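Local coordinates for protein alkaline phosphatase (PDB 2W5V) that probably hydrolyses phosphate monoesters as a zinc- and magnesium-dependent alkaline phosphatase from a cold-adapted Antarctic bacterium, at residues T89-T97 with Y358-K366. The protein carries 1 engineered substitution. Sequence-based numbering, arbitrary orientation.
Sequences TAFSCGIKT and YENNEIFHK
Phe364 lays one face of its ring against the end of helix 86-93: Cys93 O sits 3.6 Å above the ring plane, over the centre, while the carbonyl oxygens of Phe91 and Ser92 lie at the edge. With CG anti to the backbone N (chi1 168°), the ring reaches this helix end, and Phe364 CB comes within 3.3 Å of Gly94 CA. Phe364 CD2 in turn lies over the centre of one face of the His365 ring, which has Gly94 O at its edge. A beta carbon on Gly94 would clash with Phe364 and His365, and at the positive phi of Gly94 it would also be jammed against the carbonyl oxygen of Cys93. The backbone oxygen Asn360 O lies at the edge of the Phe91 ring, whose plane is turned 79° from the Asn360 side-chain amide; Phe91 CD1 also packs 3.8 Å from Ile363 CB.

Gly94 O accepts two hydrogen bonds: His365 NE2 reaches Gly94 O at 2.9 Å on a lone pair in the carbonyl plane, and Asn361 ND2 reaches Gly94 O at 3.1 Å from above it, with an N-H...O angle of 163°. Lys96, bent at chi2, brings NZ to Glu359 OE1 in a 2.8 Å salt bridge and to Asn360 OD1 in a 2.9 Å hydrogen bond, meeting each oxygen from above the plane of its group; Ser75 O is a further acceptor. A methionine in place of Lys96 would probably leave the Glu359 carboxylate without its cationic mate and the Asn360 amide freer to turn.

The axes of 89-93 and 362-366 run nearly parallel, 6.7 Å apart at closest approach. Phe91 sits beside Asp301, a zinc ligand, so the contact backs onto the metal site. It joins helix 86-93 to the type I turn between edge strand 356-359 and helix 362-371; strand 68-73 supplies Ile72 against Phe91 and Asn360, and helix 114-120 packs Ile114 and Ile117 against Phe364.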
loop_
_atom_site.group_PDB
_atom_site.type_symbol
_atom_site.label_atom_id
_atom_site.label_comp_id
_atom_site.label_asym_id
_atom_site.label_seq_id
_atom_site.Cartn_x
_atom_site.Cartn_y
_atom_site.Cartn_z
ATOM N N THR B 89 -13.998 7.308 -13.779
ATOM C CA THR B 89 -15.224 6.705 -14.310
ATOM C C THR B 89 -15.413 5.289 -13.717
ATOM O O THR B 89 -16.544 4.835 -13.515
ATOM C CB THR B 89 -15.226 6.672 -15.863
ATOM O OG1 THR B 89 -15.209 8.016 -16.374
ATOM C CG2 THR B 89 -16.485 5.972 -16.387
ATOM N N ALA B 90 -14.311 4.602 -13.419
ATOM C CA ALA B 90 -14.409 3.313 -12.732
ATOM C C ALA B 90 -15.166 3.487 -11.413
ATOM O O ALA B 90 -16.064 2.706 -11.096
ATOM C CB ALA B 90 -13.028 2.724 -12.479
ATOM N N PHE B 91 -14.799 4.522 -10.656
ATOM C CA PHE B 91 -15.437 4.825 -9.369
ATOM C C PHE B 91 -16.871 5.331 -9.537
ATOM O O PHE B 91 -17.778 4.935 -8.803
ATOM C CB PHE B 91 -14.670 5.905 -8.606
ATOM C CG PHE B 91 -13.236 5.561 -8.293
ATOM C CD1 PHE B 91 -12.808 4.247 -8.193
ATOM C CD2 PHE B 91 -12.323 6.578 -8.049
ATOM C CE1 PHE B 91 -11.479 3.951 -7.877
ATOM C CE2 PHE B 91 -11.001 6.290 -7.734
ATOM C CZ PHE B 91 -10.578 4.976 -7.645
ATOM N N SER B 92 -17.074 6.236 -10.487
ATOM C CA SER B 92 -18.369 6.900 -10.593
ATOM C C SER B 92 -19.433 6.048 -11.274
ATOM O O SER B 92 -20.615 6.205 -10.980
ATOM C CB SER B 92 -18.239 8.235 -11.328
ATOM O OG SER B 92 -17.939 8.020 -12.697
ATOM N N CYS B 93 -19.017 5.166 -12.186
ATOM C CA CYS B 93 -19.961 4.408 -13.013
ATOM C C CYS B 93 -19.845 2.891 -12.883
ATOM O O CYS B 93 -20.757 2.165 -13.271
ATOM C CB CYS B 93 -19.833 4.810 -14.483
ATOM S SG CYS B 93 -20.239 6.553 -14.774
ATOM N N GLY B 94 -18.725 2.415 -12.349
ATOM C CA GLY B 94 -18.580 0.996 -12.068
ATOM C C GLY B 94 -18.170 0.119 -13.239
ATOM O O GLY B 94 -18.365 -1.099 -13.206
ATOM N N ILE B 95 -17.594 0.729 -14.271
ATOM C CA ILE B 95 -17.100 -0.022 -15.420
ATOM C C ILE B 95 -15.644 0.319 -15.720
ATOM O O ILE B 95 -15.196 1.431 -15.444
ATOM C CB ILE B 95 -17.914 0.298 -16.678
ATOM C CG1 ILE B 95 -17.854 1.802 -16.957
ATOM C CG2 ILE B 95 -19.351 -0.177 -16.510
ATOM C CD1 ILE B 95 -18.084 2.143 -18.380
ATOM N N LYS B 96 -14.916 -0.646 -16.278
ATOM C CA LYS B 96 -13.620 -0.376 -16.881
ATOM C C LYS B 96 -13.881 0.269 -18.238
ATOM O O LYS B 96 -14.706 -0.215 -19.015
ATOM C CB LYS B 96 -12.849 -1.676 -17.103
ATOM C CG LYS B 96 -12.466 -2.420 -15.834
ATOM C CD LYS B 96 -11.208 -1.825 -15.204
ATOM C CE LYS B 96 -10.564 -2.804 -14.229
ATOM N NZ LYS B 96 -9.489 -2.136 -13.411
ATOM N N THR B 97 -13.171 1.348 -18.532
ATOM C CA THR B 97 -13.351 2.045 -19.800
ATOM C C THR B 97 -12.005 2.557 -20.299
ATOM O O THR B 97 -10.984 2.350 -19.632
ATOM C CB THR B 97 -14.399 3.177 -19.673
ATOM O OG1 THR B 97 -14.685 3.716 -20.971
ATOM C CG2 THR B 97 -13.913 4.289 -18.738
ATOM N N TYR B 358 -9.211 -5.732 -5.032
ATOM C CA TYR B 358 -10.233 -5.786 -6.083
ATOM C C TYR B 358 -9.973 -4.767 -7.192
ATOM O O TYR B 358 -9.061 -3.927 -7.097
ATOM C CB TYR B 358 -11.638 -5.602 -5.482
ATOM C CG TYR B 358 -11.727 -4.483 -4.458
ATOM C CD1 TYR B 358 -12.100 -3.195 -4.832
ATOM C CD2 TYR B 358 -11.425 -4.714 -3.116
ATOM C CE1 TYR B 358 -12.172 -2.160 -3.899
ATOM C CE2 TYR B 358 -11.494 -3.683 -2.173
ATOM C CZ TYR B 358 -11.873 -2.411 -2.571
ATOM O OH TYR B 358 -11.943 -1.381 -1.647
ATOM N N GLU B 359 -10.769 -4.843 -8.255
ATOM C CA GLU B 359 -10.616 -3.902 -9.359
ATOM C C GLU B 359 -11.169 -2.546 -8.942
ATOM O O GLU B 359 -12.136 -2.481 -8.183
ATOM C CB GLU B 359 -11.338 -4.412 -10.608
ATOM C CG GLU B 359 -10.793 -5.742 -11.124
ATOM C CD GLU B 359 -9.437 -5.610 -11.806
ATOM O OE1 GLU B 359 -8.950 -4.470 -11.976
ATOM O OE2 GLU B 359 -8.861 -6.654 -12.183
ATOM N N ASN B 360 -10.543 -1.469 -9.420
ATOM C CA ASN B 360 -11.031 -0.115 -9.134
ATOM C C ASN B 360 -12.531 0.090 -9.364
ATOM O O ASN B 360 -13.184 0.796 -8.590
ATOM C CB ASN B 360 -10.213 0.977 -9.857
ATOM C CG ASN B 360 -10.264 0.871 -11.382
ATOM O OD1 ASN B 360 -10.815 -0.072 -11.951
ATOM N ND2 ASN B 360 -9.672 1.856 -12.049
ATOM N N ASN B 361 -13.093 -0.520 -10.404
ATOM C CA ASN B 361 -14.508 -0.259 -10.679
ATOM C C ASN B 361 -15.440 -0.851 -9.632
ATOM O O ASN B 361 -16.610 -0.485 -9.565
ATOM C CB ASN B 361 -14.927 -0.679 -12.088
ATOM C CG ASN B 361 -14.781 -2.163 -12.329
ATOM O OD1 ASN B 361 -13.679 -2.702 -12.280
ATOM N ND2 ASN B 361 -15.896 -2.833 -12.620
ATOM N N GLU B 362 -14.926 -1.757 -8.803
ATOM C CA GLU B 362 -15.757 -2.348 -7.751
ATOM C C GLU B 362 -16.071 -1.353 -6.640
ATOM O O GLU B 362 -16.977 -1.577 -5.843
ATOM C CB GLU B 362 -15.121 -3.619 -7.175
ATOM C CG GLU B 362 -15.010 -4.758 -8.181
ATOM C CD GLU B 362 -16.364 -5.278 -8.640
ATOM O OE1 GLU B 362 -17.368 -5.029 -7.944
ATOM O OE2 GLU B 362 -16.421 -5.941 -9.698
ATOM N N ILE B 363 -15.313 -0.264 -6.568
ATOM C CA ILE B 363 -15.634 0.803 -5.620
ATOM C C ILE B 363 -17.092 1.220 -5.810
ATOM O O ILE B 363 -17.832 1.382 -4.834
ATOM C CB ILE B 363 -14.746 2.044 -5.814
ATOM C CG1 ILE B 363 -13.325 1.794 -5.278
ATOM C CG2 ILE B 363 -15.374 3.260 -5.133
ATOM C CD1 ILE B 363 -13.233 1.677 -3.764
ATOM N N PHE B 364 -17.499 1.379 -7.069
ATOM C CA PHE B 364 -18.877 1.768 -7.402
ATOM C C PHE B 364 -19.864 0.733 -6.884
ATOM O O PHE B 364 -20.843 1.069 -6.221
ATOM C CB PHE B 364 -19.042 1.917 -8.919
ATOM C CG PHE B 364 -20.480 2.040 -9.379
ATOM C CD1 PHE B 364 -21.046 3.287 -9.612
ATOM C CD2 PHE B 364 -21.259 0.906 -9.592
ATOM C CE1 PHE B 364 -22.362 3.410 -10.046
ATOM C CE2 PHE B 364 -22.585 1.020 -10.025
ATOM C CZ PHE B 364 -23.133 2.276 -10.249
ATOM N N HIS B 365 -19.601 -0.530 -7.196
ATOM C CA HIS B 365 -20.526 -1.595 -6.840
ATOM C C HIS B 365 -20.614 -1.792 -5.336
ATOM O O HIS B 365 -21.668 -2.133 -4.806
ATOM C CB HIS B 365 -20.149 -2.872 -7.581
ATOM C CG HIS B 365 -20.274 -2.733 -9.068
ATOM N ND1 HIS B 365 -21.495 -2.721 -9.710
ATOM C CD2 HIS B 365 -19.341 -2.549 -10.032
ATOM C CE1 HIS B 365 -21.305 -2.557 -11.007
ATOM N NE2 HIS B 365 -20.006 -2.447 -11.230
ATOM N N LYS B 366 -19.504 -1.546 -4.649
ATOM C CA LYS B 366 -19.486 -1.631 -3.197
ATOM C C LYS B 366 -20.265 -0.490 -2.542
ATOM O O LYS B 366 -20.951 -0.710 -1.551
ATOM C CB LYS B 366 -18.043 -1.688 -2.676
ATOM C CG LYS B 366 -17.306 -2.977 -3.082
ATOM C CD LYS B 366 -15.839 -2.920 -2.638
ATOM C CE LYS B 366 -15.129 -4.246 -2.904
ATOM N NZ LYS B 366 -15.633 -5.323 -2.003
#